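Local structure of malonyl-CoA decarboxylase (Rhodopseudomonas palustris, 4KSA) at residues A[93-98]-A[109-114]; A[192-197]-A[231-236]; A[335-340]-A[351-356]; A[364-369]-A[434-439]. The protein probably catalyses the decarboxylation of malonyl-CoA to acetyl-CoA and carbon dioxide. One frame throughout, in Å; residues are numbered along the deposited sequence.

Contact 1. Residues A[93-98]-A[109-114]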
loop_
_atom_site.group_PDB
_atom_site.type_symbol
_atom_site.label_atom_id
_atom_site.label_comp_id
_atom_site.label_asym_id
_atom_site.label_seq_id
_atom_site.Cartn_x
_atom_site.Cartn_y
_atom_site.Cartn_z
ATOM N N ASN A 93 1.154 -2.551 53.190
ATOM C CA ASN A 93 1.372 -1.934 54.497
ATOM C C ASN A 93 2.843 -1.977 54.892
ATOM O O ASN A 93 3.370 -1.025 55.471
ATOM C CB ASN A 93 0.510 -2.606 55.569
ATOM C CG ASN A 93 -0.786 -1.844 55.825
ATOM O OD1 ASN A 93 -0.761 -0.656 56.198
ATOM N ND2 ASN A 93 -1.927 -2.512 55.616
ATOM N N THR A 94 3.499 -3.090 54.579
ATOM C CA THR A 94 4.917 -3.245 54.857
ATOM C C THR A 94 5.645 -2.068 54.212
ATOM O O THR A 94 6.436 -1.375 54.852
ATOM C CB THR A 94 5.460 -4.537 54.219
ATOM O OG1 THR A 94 4.655 -5.644 54.631
ATOM C CG2 THR A 94 6.897 -4.774 54.623
ATOM N N ALA A 95 5.358 -1.855 52.931
ATOM C CA ALA A 95 5.985 -0.792 52.164
ATOM C C ALA A 95 5.618 0.582 52.674
ATOM O O ALA A 95 6.400 1.523 52.524
ATOM C CB ALA A 95 5.619 -0.923 50.695
ATOM N N ILE A 96 4.430 0.707 53.263
ATOM C CA ILE A 96 4.000 1.997 53.801
ATOM C C ILE A 96 4.833 2.309 55.036
ATOM O O ILE A 96 5.242 3.453 55.256
ATOM C CB ILE A 96 2.502 2.005 54.220
ATOM C CG1 ILE A 96 1.602 1.898 52.994
ATOM C CG2 ILE A 96 2.169 3.313 54.947
ATOM C CD1 ILE A 96 1.547 3.189 52.184
ATOM N N GLU A 97 5.079 1.283 55.844
ATOM C CA GLU A 97 5.851 1.469 57.058
ATOM C C GLU A 97 7.332 1.727 56.729
ATOM O O GLU A 97 7.999 2.505 57.426
ATOM C CB GLU A 97 5.688 0.253 57.982
ATOM C CG GLU A 97 5.802 0.596 59.472
ATOM C CD GLU A 97 4.624 1.429 60.003
ATOM O OE1 GLU A 97 3.982 2.160 59.206
ATOM O OE2 GLU A 97 4.356 1.363 61.228
ATOM N N ALA A 98 7.841 1.091 55.671
ATOM C CA ALA A 98 9.232 1.298 55.261
ATOM C C ALA A 98 9.427 2.765 54.853
ATOM O O ALA A 98 10.399 3.414 55.251
ATOM C CB ALA A 98 9.575 0.394 54.110
ATOM N N GLY A 109 9.709 3.534 45.516
ATOM C CA GLY A 109 9.702 2.677 44.350
ATOM C C GLY A 109 8.882 1.446 44.671
ATOM O O GLY A 109 8.042 1.021 43.885
ATOM N N GLU A 110 9.131 0.877 45.848
ATOM C CA GLU A 110 8.432 -0.320 46.313
ATOM C C GLU A 110 6.971 -0.018 46.642
ATOM O O GLU A 110 6.085 -0.841 46.401
ATOM C CB GLU A 110 9.145 -0.875 47.543
ATOM C CG GLU A 110 8.357 -1.900 48.326
ATOM C CD GLU A 110 8.089 -3.151 47.534
ATOM O OE1 GLU A 110 7.260 -3.098 46.599
ATOM O OE2 GLU A 110 8.712 -4.188 47.844
ATOM N N LEU A 111 6.727 1.158 47.206
ATOM C CA LEU A 111 5.367 1.572 47.524
ATOM C C LEU A 111 4.547 1.524 46.227
ATOM O O LEU A 111 3.467 0.926 46.180
ATOM C CB LEU A 111 5.364 2.992 48.071
ATOM C CG LEU A 111 4.648 3.223 49.388
ATOM C CD1 LEU A 111 4.648 4.715 49.645
ATOM C CD2 LEU A 111 3.226 2.684 49.337
ATOM N N LEU A 112 5.080 2.150 45.177
ATOM C CA LEU A 112 4.444 2.179 43.862
ATOM C C LEU A 112 4.236 0.753 43.358
ATOM O O LEU A 112 3.218 0.445 42.765
ATOM C CB LEU A 112 5.314 2.973 42.877
ATOM C CG LEU A 112 5.041 2.929 41.364
ATOM C CD1 LEU A 112 3.655 3.460 41.054
ATOM C CD2 LEU A 112 6.111 3.750 40.634
ATOM N N ARG A 113 5.201 -0.116 43.595
ATOM C CA ARG A 113 5.074 -1.502 43.175
ATOM C C ARG A 113 3.966 -2.158 44.013
ATOM O O ARG A 113 3.070 -2.813 43.490
ATOM C CB ARG A 113 6.426 -2.207 43.380
ATOM C CG ARG A 113 6.398 -3.721 43.516
ATOM C CD ARG A 113 6.212 -4.392 42.187
ATOM N NE ARG A 113 6.143 -5.853 42.301
ATOM C CZ ARG A 113 5.951 -6.669 41.264
ATOM N NH1 ARG A 113 5.812 -6.158 40.040
ATOM N NH2 ARG A 113 5.890 -7.988 41.447
ATOM N N ALA A 114 4.027 -1.946 45.323
ATOM C CA ALA A 114 3.071 -2.509 46.257
ATOM C C ALA A 114 1.620 -2.082 46.027
ATOM O O ALA A 114 0.704 -2.869 46.258
ATOM C CB ALA A 114 3.487 -2.154 47.679
#
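Ala95 and Leu111 bring two helices together in a nearly antiparallel pair, the segment axes approaching to 8.8 Å with 159° between their N-to-C directions. At this point the backbones lie near each other, Ala95 CA standing 5.2 Å from Leu111 CA. The small side chain of Ala95 points toward the partner helix, and its CB touches two residues one turn apart there: Glu110 CG at 3.8 Å and Ala114 CB at 3.9 Å. Glu110 meets it through CG, placed anti to the backbone N (chi1 166°). This is a helical hairpin, helix 89-101 turning back through a short loop into helix 105-115 within the family's N-terminal domain. Beside Ala95, Ile96 and Leu111 cross at a slant. The CD1 end of Ile96 lies against the CD2 branch of Leu111 at 3.3 Å, while Leu111 CG rests 4.0 Å from Ala95 O. Leu111 also packs on Leu92 and Phe99 of the opposing helix. The hairpin is part of a subunit interface as well: Ile96 touches Leu111 of the second subunit, and Glu97 OE1 forms salt bridges with Arg100 of its own chain and Arg100 of the second subunit.

Contact 2. Residues A[192-197]-A[231-236]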
loop_
_atom_site.group_PDB
_atom_site.type_symbol
_atom_site.label_atom_id
_atom_site.label_comp_id
_atom_site.label_asym_id
_atom_site.label_seq_id
_atom_site.Cartn_x
_atom_site.Cartn_y
_atom_site.Cartn_z
ATOM N N ARG A 192 -24.834 -1.483 11.890
ATOM C CA ARG A 192 -25.311 -1.682 13.249
ATOM C C ARG A 192 -25.101 -0.442 14.115
ATOM O O ARG A 192 -25.872 -0.191 15.036
ATOM C CB ARG A 192 -24.607 -2.888 13.868
ATOM C CG ARG A 192 -24.963 -3.133 15.318
ATOM C CD ARG A 192 -24.356 -4.428 15.846
ATOM N NE ARG A 192 -22.899 -4.487 15.700
ATOM C CZ ARG A 192 -22.262 -4.939 14.620
ATOM N NH1 ARG A 192 -20.932 -4.953 14.585
ATOM N NH2 ARG A 192 -22.954 -5.388 13.577
ATOM N N TYR A 193 -24.067 0.336 13.795
ATOM C CA TYR A 193 -23.721 1.557 14.533
ATOM C C TYR A 193 -24.417 2.828 14.005
ATOM O O TYR A 193 -24.251 3.907 14.582
ATOM C CB TYR A 193 -22.208 1.815 14.469
ATOM C CG TYR A 193 -21.296 0.682 14.889
ATOM C CD1 TYR A 193 -19.932 0.729 14.588
ATOM C CD2 TYR A 193 -21.780 -0.428 15.583
ATOM C CE1 TYR A 193 -19.074 -0.292 14.963
ATOM C CE2 TYR A 193 -20.928 -1.460 15.963
ATOM C CZ TYR A 193 -19.575 -1.383 15.650
ATOM O OH TYR A 193 -18.724 -2.399 16.026
ATOM N N GLU A 194 -25.167 2.714 12.912
ATOM C CA GLU A 194 -25.841 3.880 12.342
ATOM C C GLU A 194 -26.794 4.511 13.355
ATOM O O GLU A 194 -27.643 3.820 13.930
ATOM C CB GLU A 194 -26.611 3.490 11.071
ATOM C CG GLU A 194 -27.407 4.642 10.436
ATOM C CD GLU A 194 -26.531 5.800 9.965
ATOM O OE1 GLU A 194 -27.060 6.923 9.812
ATOM O OE2 GLU A 194 -25.320 5.588 9.735
ATOM N N GLN A 195 -26.646 5.824 13.557
ATOM C CA GLN A 195 -27.471 6.585 14.504
ATOM C C GLN A 195 -28.736 7.186 13.888
ATOM O O GLN A 195 -29.828 6.631 14.019
ATOM C CB GLN A 195 -26.637 7.703 15.136
ATOM C CG GLN A 195 -25.431 7.196 15.907
ATOM C CD GLN A 195 -25.799 6.117 16.916
ATOM O OE1 GLN A 195 -26.623 6.337 17.807
ATOM N NE2 GLN A 195 -25.189 4.945 16.777
ATOM N N VAL A 196 -28.585 8.328 13.230
ATOM C CA VAL A 196 -29.716 8.986 12.585
ATOM C C VAL A 196 -30.446 8.047 11.620
ATOM O O VAL A 196 -31.382 7.348 12.012
ATOM C CB VAL A 196 -29.262 10.242 11.804
ATOM C CG1 VAL A 196 -29.277 11.467 12.712
ATOM C CG2 VAL A 196 -27.865 10.017 11.250
ATOM N N HIS A 197 -30.003 8.032 10.364
ATOM C CA HIS A 197 -30.608 7.204 9.316
ATOM C C HIS A 197 -31.023 5.800 9.755
ATOM O O HIS A 197 -30.462 5.237 10.697
ATOM C CB HIS A 197 -29.649 7.096 8.128
ATOM C CG HIS A 197 -29.231 8.420 7.573
ATOM N ND1 HIS A 197 -30.122 9.301 6.999
ATOM C CD2 HIS A 197 -28.020 9.022 7.522
ATOM C CE1 HIS A 197 -29.478 10.389 6.617
ATOM N NE2 HIS A 197 -28.201 10.246 6.924
ATOM N N PHE A 231 -17.648 7.453 14.665
ATOM C CA PHE A 231 -18.325 7.566 13.369
ATOM C C PHE A 231 -18.939 8.964 13.235
ATOM O O PHE A 231 -19.812 9.338 14.017
ATOM C CB PHE A 231 -19.416 6.499 13.293
ATOM C CG PHE A 231 -20.150 6.472 12.001
ATOM C CD1 PHE A 231 -19.460 6.378 10.799
ATOM C CD2 PHE A 231 -21.538 6.525 11.974
ATOM C CE1 PHE A 231 -20.148 6.338 9.574
ATOM C CE2 PHE A 231 -22.235 6.485 10.760
ATOM C CZ PHE A 231 -21.537 6.393 9.558
ATOM N N VAL A 232 -18.483 9.725 12.241
ATOM C CA VAL A 232 -18.964 11.085 12.009
ATOM C C VAL A 232 -19.777 11.246 10.719
ATOM O O VAL A 232 -19.275 11.018 9.631
ATOM C CB VAL A 232 -17.778 12.061 11.962
ATOM C CG1 VAL A 232 -18.270 13.488 11.853
ATOM C CG2 VAL A 232 -16.944 11.900 13.196
ATOM N N GLU A 233 -21.034 11.649 10.846
ATOM C CA GLU A 233 -21.900 11.841 9.682
ATOM C C GLU A 233 -22.017 13.323 9.300
ATOM O O GLU A 233 -22.242 14.183 10.147
ATOM C CB GLU A 233 -23.272 11.246 9.958
ATOM C CG GLU A 233 -23.195 9.769 10.234
ATOM C CD GLU A 233 -24.547 9.141 10.407
ATOM O OE1 GLU A 233 -25.317 9.160 9.427
ATOM O OE2 GLU A 233 -24.838 8.636 11.516
ATOM N N VAL A 234 -21.853 13.612 8.016
ATOM C CA VAL A 234 -21.900 14.988 7.526
ATOM C C VAL A 234 -22.858 15.179 6.352
ATOM O O VAL A 234 -23.130 14.247 5.596
ATOM C CB VAL A 234 -20.496 15.452 7.073
ATOM C CG1 VAL A 234 -20.550 16.879 6.599
ATOM C CG2 VAL A 234 -19.512 15.321 8.216
ATOM N N ALA A 235 -23.372 16.399 6.214
ATOM C CA ALA A 235 -24.274 16.757 5.115
ATOM C C ALA A 235 -23.700 17.963 4.368
ATOM O O ALA A 235 -23.325 18.956 4.989
ATOM C CB ALA A 235 -25.660 17.087 5.658
ATOM N N LEU A 236 -23.603 17.854 3.043
ATOM C CA LEU A 236 -23.100 18.952 2.217
ATOM C C LEU A 236 -24.261 19.883 1.873
ATOM O O LEU A 236 -25.269 19.449 1.301
ATOM C CB LEU A 236 -22.472 18.416 0.933
ATOM C CG LEU A 236 -21.082 17.781 1.023
ATOM C CD1 LEU A 236 -20.459 18.080 2.385
ATOM C CD2 LEU A 236 -21.198 16.278 0.762
#
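Glu233 reaches out from its strand with its chain extended beyond CG, and its carboxylate ends among Glu194, Val196 and His197, where the packing is dense. Glu194 OE1 is modelled 2.9 Å from Glu233 OE1, the two carboxylate planes standing 66° apart. Both atoms are acceptors; if both groups are ionised, like charges meet here, probably offset by Arg208, which makes a salt bridge to Glu233 OE1 and a long, weak ion pair with Glu194. Val196 brings CG2 to 3.2 Å from Glu233 OE1. The His197 ring meets the same oxygen edge-on, with CD2 at 3.3 Å, while its NE2 is hydrogen-bonded to Tyr266 OH. Glu194 has a second neighbour in Phe231: OE2 sits at the rim of the ring, near its plane, 3.4 Å from CE2. That would set a negative oxygen against the slightly positive C-H edge of the aromatic.

The Gln195 side is looser. This exposed residue approaches Glu233 with CB at 4.1 Å from OE2, and its amide folds back along its own segment, NE2 donating to Tyr193 O at 2.6 Å from above the carbonyl plane. Tyr193 turns its ring away from the strand.

The turn after helix 184-193 thus lies over strand 230-237 in the C-terminal domain. That strand runs between antiparallel neighbours 214-220 and 262-270: Cys216 touches both Phe231 and Glu233, and Ser267 OG holds Glu233 OE2.

Contact 3. Residues A[335-340]-A[351-356]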
loop_
_atom_site.group_PDB
_atom_site.type_symbol
_atom_site.label_atom_id
_atom_site.label_comp_id
_atom_site.label_asym_id
_atom_site.label_seq_id
_atom_site.Cartn_x
_atom_site.Cartn_y
_atom_site.Cartn_z
ATOM N N LEU A 335 -43.363 28.733 31.462
ATOM C CA LEU A 335 -42.795 27.400 31.349
ATOM C C LEU A 335 -43.840 26.293 31.450
ATOM O O LEU A 335 -43.698 25.249 30.813
ATOM C CB LEU A 335 -41.735 27.210 32.436
ATOM C CG LEU A 335 -40.266 27.105 32.033
ATOM C CD1 LEU A 335 -39.943 27.933 30.794
ATOM C CD2 LEU A 335 -39.450 27.557 33.224
ATOM N N GLU A 336 -44.880 26.519 32.251
ATOM C CA GLU A 336 -45.940 25.522 32.435
ATOM C C GLU A 336 -46.472 25.032 31.095
ATOM O O GLU A 336 -47.117 23.985 31.013
ATOM C CB GLU A 336 -47.100 26.096 33.256
ATOM C CG GLU A 336 -46.748 26.486 34.684
ATOM C CD GLU A 336 -47.965 26.923 35.485
ATOM O OE1 GLU A 336 -48.601 27.933 35.111
ATOM O OE2 GLU A 336 -48.288 26.252 36.491
ATOM N N ALA A 337 -46.200 25.808 30.051
ATOM C CA ALA A 337 -46.630 25.469 28.703
ATOM C C ALA A 337 -45.916 24.202 28.235
ATOM O O ALA A 337 -46.507 23.349 27.571
ATOM C CB ALA A 337 -46.329 26.629 27.757
ATOM N N LEU A 338 -44.641 24.083 28.593
ATOM C CA LEU A 338 -43.846 22.925 28.211
ATOM C C LEU A 338 -44.470 21.624 28.692
ATOM O O LEU A 338 -44.189 20.558 28.151
ATOM C CB LEU A 338 -42.429 23.063 28.769
ATOM C CG LEU A 338 -41.636 24.219 28.160
ATOM C CD1 LEU A 338 -40.361 24.460 28.943
ATOM C CD2 LEU A 338 -41.344 23.901 26.704
ATOM N N ASP A 339 -45.329 21.718 29.702
ATOM C CA ASP A 339 -45.985 20.543 30.266
ATOM C C ASP A 339 -47.335 20.229 29.615
ATOM O O ASP A 339 -48.338 20.049 30.308
ATOM C CB ASP A 339 -46.186 20.732 31.774
ATOM C CG ASP A 339 -44.884 20.987 32.510
ATOM O OD1 ASP A 339 -43.958 20.154 32.379
ATOM O OD2 ASP A 339 -44.788 22.013 33.222
ATOM N N THR A 340 -47.359 20.160 28.288
ATOM C CA THR A 340 -48.590 19.865 27.561
ATOM C C THR A 340 -48.290 19.002 26.342
ATOM O O THR A 340 -47.185 19.033 25.809
ATOM C CB THR A 340 -49.289 21.153 27.089
ATOM O OG1 THR A 340 -48.369 21.932 26.318
ATOM C CG2 THR A 340 -49.794 21.962 28.284
ATOM N N ASP A 351 -43.879 30.801 20.040
ATOM C CA ASP A 351 -43.258 32.117 20.078
ATOM C C ASP A 351 -43.264 32.722 21.462
ATOM O O ASP A 351 -42.449 33.585 21.772
ATOM C CB ASP A 351 -43.960 33.061 19.110
ATOM C CG ASP A 351 -43.706 32.697 17.665
ATOM O OD1 ASP A 351 -44.110 31.587 17.247
ATOM O OD2 ASP A 351 -43.093 33.524 16.950
ATOM N N ARG A 352 -44.190 32.270 22.293
ATOM C CA ARG A 352 -44.287 32.778 23.649
ATOM C C ARG A 352 -43.148 32.180 24.479
ATOM O O ARG A 352 -42.523 32.865 25.296
ATOM C CB ARG A 352 -45.628 32.372 24.249
ATOM C CG ARG A 352 -46.207 33.382 25.218
ATOM C CD ARG A 352 -47.164 34.335 24.510
ATOM N NE ARG A 352 -48.251 33.637 23.811
ATOM C CZ ARG A 352 -48.976 32.641 24.323
ATOM N NH1 ARG A 352 -48.741 32.192 25.552
ATOM N NH2 ARG A 352 -49.955 32.102 23.605
ATOM N N LEU A 353 -42.891 30.892 24.248
ATOM C CA LEU A 353 -41.848 30.136 24.941
ATOM C C LEU A 353 -40.431 30.458 24.483
ATOM O O LEU A 353 -39.535 30.647 25.309
ATOM C CB LEU A 353 -42.085 28.638 24.750
ATOM C CG LEU A 353 -43.018 27.923 25.715
ATOM C CD1 LEU A 353 -43.308 26.535 25.188
ATOM C CD2 LEU A 353 -42.371 27.860 27.098
ATOM N N LYS A 354 -40.243 30.504 23.164
ATOM C CA LYS A 354 -38.936 30.764 22.554
ATOM C C LYS A 354 -38.035 31.757 23.295
ATOM O O LYS A 354 -36.860 31.486 23.510
ATOM C CB LYS A 354 -39.101 31.209 21.096
ATOM C CG LYS A 354 -37.788 31.583 20.440
ATOM C CD LYS A 354 -37.941 32.115 19.021
ATOM C CE LYS A 354 -37.856 31.011 17.985
ATOM N NZ LYS A 354 -37.664 31.571 16.615
ATOM N N PRO A 355 -38.566 32.922 23.692
ATOM C CA PRO A 355 -37.699 33.869 24.401
ATOM C C PRO A 355 -37.251 33.385 25.777
ATOM O O PRO A 355 -36.076 33.498 26.121
ATOM C CB PRO A 355 -38.558 35.121 24.485
ATOM C CG PRO A 355 -39.946 34.548 24.594
ATOM C CD PRO A 355 -39.921 33.477 23.529
ATOM N N ILE A 356 -38.174 32.853 26.568
ATOM C CA ILE A 356 -37.793 32.384 27.890
ATOM C C ILE A 356 -36.857 31.170 27.823
ATOM O O ILE A 356 -35.844 31.126 28.528
ATOM C CB ILE A 356 -39.045 32.051 28.784
ATOM C CG1 ILE A 356 -38.592 31.483 30.143
ATOM C CG2 ILE A 356 -39.954 31.038 28.090
ATOM C CD1 ILE A 356 -37.514 32.314 30.864
#
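Leu338 and Leu353 meet as branched aliphatic groups with no ring or other flat group between them; the aromatic that borders the pair, Trp343 of the intervening loop, touches both. Their side chains cross at a slant, Leu338 CD2 lying 3.6 Å from Leu353 CD1. Leu353 points from helix 347-367 toward the other segment and spreads its fork there. CD1 also reaches Ala337 CB at 4.0 Å, and CD2 lies 4.4 Å from Leu335 CD1. One turn further along the helix, Leu335 crosses Ile356 at about a right angle. Ile356 CG1, anti to the backbone N (chi1 177°), is the branch that meets Leu335 CD1 at 3.9 Å.

Leu335 ends helix 329-335, and Ala337 and Leu338 sit on the turn that follows. Thr340 OG1 donates to Ala337 O at 2.7 Å, nearly along the C=O axis, and Asp339 is the centre of an inverse gamma turn, with its carboxylate in a salt bridge to Arg319. Helix 329-335, this loop and helix 347-367 form a helix-loop-helix unit. Everything that meets across the two segments is hydrocarbon, which implies that burial and fit of shape, rather than directional bonds, hold the turn against the helix.

Contact 4. Residues A[364-369]-A[434-439]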
loop_
_atom_site.group_PDB
_atom_site.type_symbol
_atom_site.label_atom_id
_atom_site.label_comp_id
_atom_site.label_asym_id
_atom_site.label_seq_id
_atom_site.Cartn_x
_atom_site.Cartn_y
_atom_site.Cartn_z
ATOM N N TYR A 364 -27.649 27.814 30.822
ATOM C CA TYR A 364 -27.299 26.400 30.866
ATOM C C TYR A 364 -25.902 26.241 30.241
ATOM O O TYR A 364 -24.929 25.883 30.905
ATOM C CB TYR A 364 -28.331 25.599 30.067
ATOM C CG TYR A 364 -27.984 24.147 29.872
ATOM C CD1 TYR A 364 -27.787 23.306 30.961
ATOM C CD2 TYR A 364 -27.880 23.604 28.594
ATOM C CE1 TYR A 364 -27.497 21.953 30.790
ATOM C CE2 TYR A 364 -27.592 22.247 28.407
ATOM C CZ TYR A 364 -27.405 21.429 29.512
ATOM O OH TYR A 364 -27.152 20.089 29.340
ATOM N N PHE A 365 -25.818 26.540 28.957
ATOM C CA PHE A 365 -24.576 26.441 28.231
ATOM C C PHE A 365 -23.440 27.267 28.797
ATOM O O PHE A 365 -22.338 26.755 28.984
ATOM C CB PHE A 365 -24.806 26.838 26.779
ATOM C CG PHE A 365 -25.499 25.788 25.972
ATOM C CD1 PHE A 365 -26.557 26.122 25.138
ATOM C CD2 PHE A 365 -25.054 24.470 25.998
ATOM C CE1 PHE A 365 -27.158 25.160 24.334
ATOM C CE2 PHE A 365 -25.646 23.501 25.200
ATOM C CZ PHE A 365 -26.699 23.844 24.365
ATOM N N LEU A 366 -23.690 28.541 29.074
ATOM C CA LEU A 366 -22.627 29.400 29.575
ATOM C C LEU A 366 -22.361 29.397 31.070
ATOM O O LEU A 366 -21.257 29.748 31.494
ATOM C CB LEU A 366 -22.853 30.838 29.116
ATOM C CG LEU A 366 -22.433 31.174 27.686
ATOM C CD1 LEU A 366 -23.002 30.181 26.719
ATOM C CD2 LEU A 366 -22.920 32.557 27.342
ATOM N N GLN A 367 -23.340 28.993 31.873
ATOM C CA GLN A 367 -23.165 29.005 33.325
ATOM C C GLN A 367 -23.203 27.648 34.025
ATOM O O GLN A 367 -22.489 27.438 35.000
ATOM C CB GLN A 367 -24.208 29.933 33.959
ATOM C CG GLN A 367 -23.974 31.424 33.713
ATOM C CD GLN A 367 -25.234 32.262 33.921
ATOM O OE1 GLN A 367 -25.968 32.083 34.902
ATOM N NE2 GLN A 367 -25.485 33.191 32.999
ATOM N N ALA A 368 -24.028 26.732 33.536
ATOM C CA ALA A 368 -24.143 25.404 34.145
ATOM C C ALA A 368 -22.879 24.549 33.997
ATOM O O ALA A 368 -22.488 24.181 32.884
ATOM C CB ALA A 368 -25.343 24.663 33.550
ATOM N N LYS A 369 -22.243 24.233 35.120
ATOM C CA LYS A 369 -21.040 23.413 35.094
ATOM C C LYS A 369 -21.334 21.978 35.541
ATOM O O LYS A 369 -22.436 21.675 35.999
ATOM C CB LYS A 369 -19.964 24.037 35.985
ATOM C CG LYS A 369 -19.524 25.403 35.515
ATOM C CD LYS A 369 -18.857 25.315 34.160
ATOM C CE LYS A 369 -18.580 26.692 33.573
ATOM N NZ LYS A 369 -19.773 27.271 32.883
ATOM N N ILE A 434 -15.589 29.851 27.842
ATOM C CA ILE A 434 -16.381 29.235 26.790
ATOM C C ILE A 434 -16.418 30.100 25.538
ATOM O O ILE A 434 -16.596 31.310 25.621
ATOM C CB ILE A 434 -17.816 28.956 27.254
ATOM C CG1 ILE A 434 -17.797 27.862 28.321
ATOM C CG2 ILE A 434 -18.681 28.553 26.067
ATOM C CD1 ILE A 434 -19.154 27.376 28.727
ATOM N N ALA A 435 -16.238 29.481 24.377
ATOM C CA ALA A 435 -16.253 30.236 23.141
ATOM C C ALA A 435 -17.662 30.262 22.580
ATOM O O ALA A 435 -18.106 29.341 21.879
ATOM C CB ALA A 435 -15.278 29.644 22.133
ATOM N N ALA A 436 -18.363 31.343 22.906
ATOM C CA ALA A 436 -19.732 31.552 22.463
ATOM C C ALA A 436 -19.802 32.826 21.648
ATOM O O ALA A 436 -18.940 33.694 21.776
ATOM C CB ALA A 436 -20.647 31.661 23.670
ATOM N N ALA A 437 -20.825 32.926 20.805
ATOM C CA ALA A 437 -21.041 34.104 19.971
ATOM C C ALA A 437 -21.861 35.109 20.782
ATOM O O ALA A 437 -22.624 34.714 21.665
ATOM C CB ALA A 437 -21.802 33.711 18.713
ATOM N N SER A 438 -21.707 36.402 20.489
ATOM C CA SER A 438 -22.462 37.445 21.206
ATOM C C SER A 438 -23.958 37.153 21.155
ATOM O O SER A 438 -24.645 37.200 22.173
ATOM C CB SER A 438 -22.197 38.818 20.590
ATOM O OG SER A 438 -20.832 39.183 20.720
ATOM N N ALA A 439 -24.452 36.837 19.966
ATOM C CA ALA A 439 -25.860 36.533 19.783
ATOM C C ALA A 439 -26.419 35.605 20.869
ATOM O O ALA A 439 -27.632 35.555 21.086
ATOM C CB ALA A 439 -26.072 35.908 18.407
#
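Ile434 and Leu366 carry the apolar contact, Ile434 against the backbone of Leu366 and Leu366 against Ala436. Ile434 points at the end of helix 347-367, and with CD1 anti to CA (chi2 -173°) its side chain is stretched to full reach. The CD1 methyl lies 4.1 Å from Leu366 CA and 3.3 Å from Phe365 O, against the backbone of the last helical turn. Leu366 in turn sends CD1 to Ala436 CB, 4.1 Å away. Val444 and Arg441 also touch Leu366.

Among the polar bonds, those of the first segment finish the helix. Ala368 N closes the final turn on Tyr364 O at 2.9 Å. Lys369, just past the helix, folds its side chain back so that NZ makes two weak hydrogen bonds, to Leu366 O at 3.2 Å and to Gln367 O at 3.4 Å. The positive ammonium would suit the negative end of the helix dipole. In that position NZ also comes within 4.2 Å of Ile434 CD1.

The aromatic contact lies to one side: the Phe365 ring turns away from the second segment, with Tyr364 CD2 lying 3.9 Å above one face, offset toward the rim.

Beyond Ile434 the chain runs extended to the N-cap at Ala437, and the backbones of Ala435 and Ala437 hydrogen-bond with Leu390. The C-terminal end of helix 347-367 packs on edge strand 389-394 through Phe365 (on Leu390 and Leu393) and Leu366 (on Leu390), with 434-437 alongside, an alpha/beta arrangement consistent with the acetyltransferase clan, to which the C-terminal domain family belongs.

In the fold
The four contacts follow one another along the chain, and none nests in or crosses another. Contact 1 closes a ten-residue connection in the N-terminal domain, far from the rest. Contact 2 then spans 33 residues, bringing the end of helix 184-193 onto a strand inside the sheet; its centre is about 50 Å from that of contact 1, across the middle of the chain. Contact 3 closes another ten-residue loop at the start of helix 347-367. The same helix runs on into contact 4, whose 64-residue loop ties its far end to the C-terminal tail. Contacts 3 and 4 therefore share one helix, with nearest atoms about 9 Å apart.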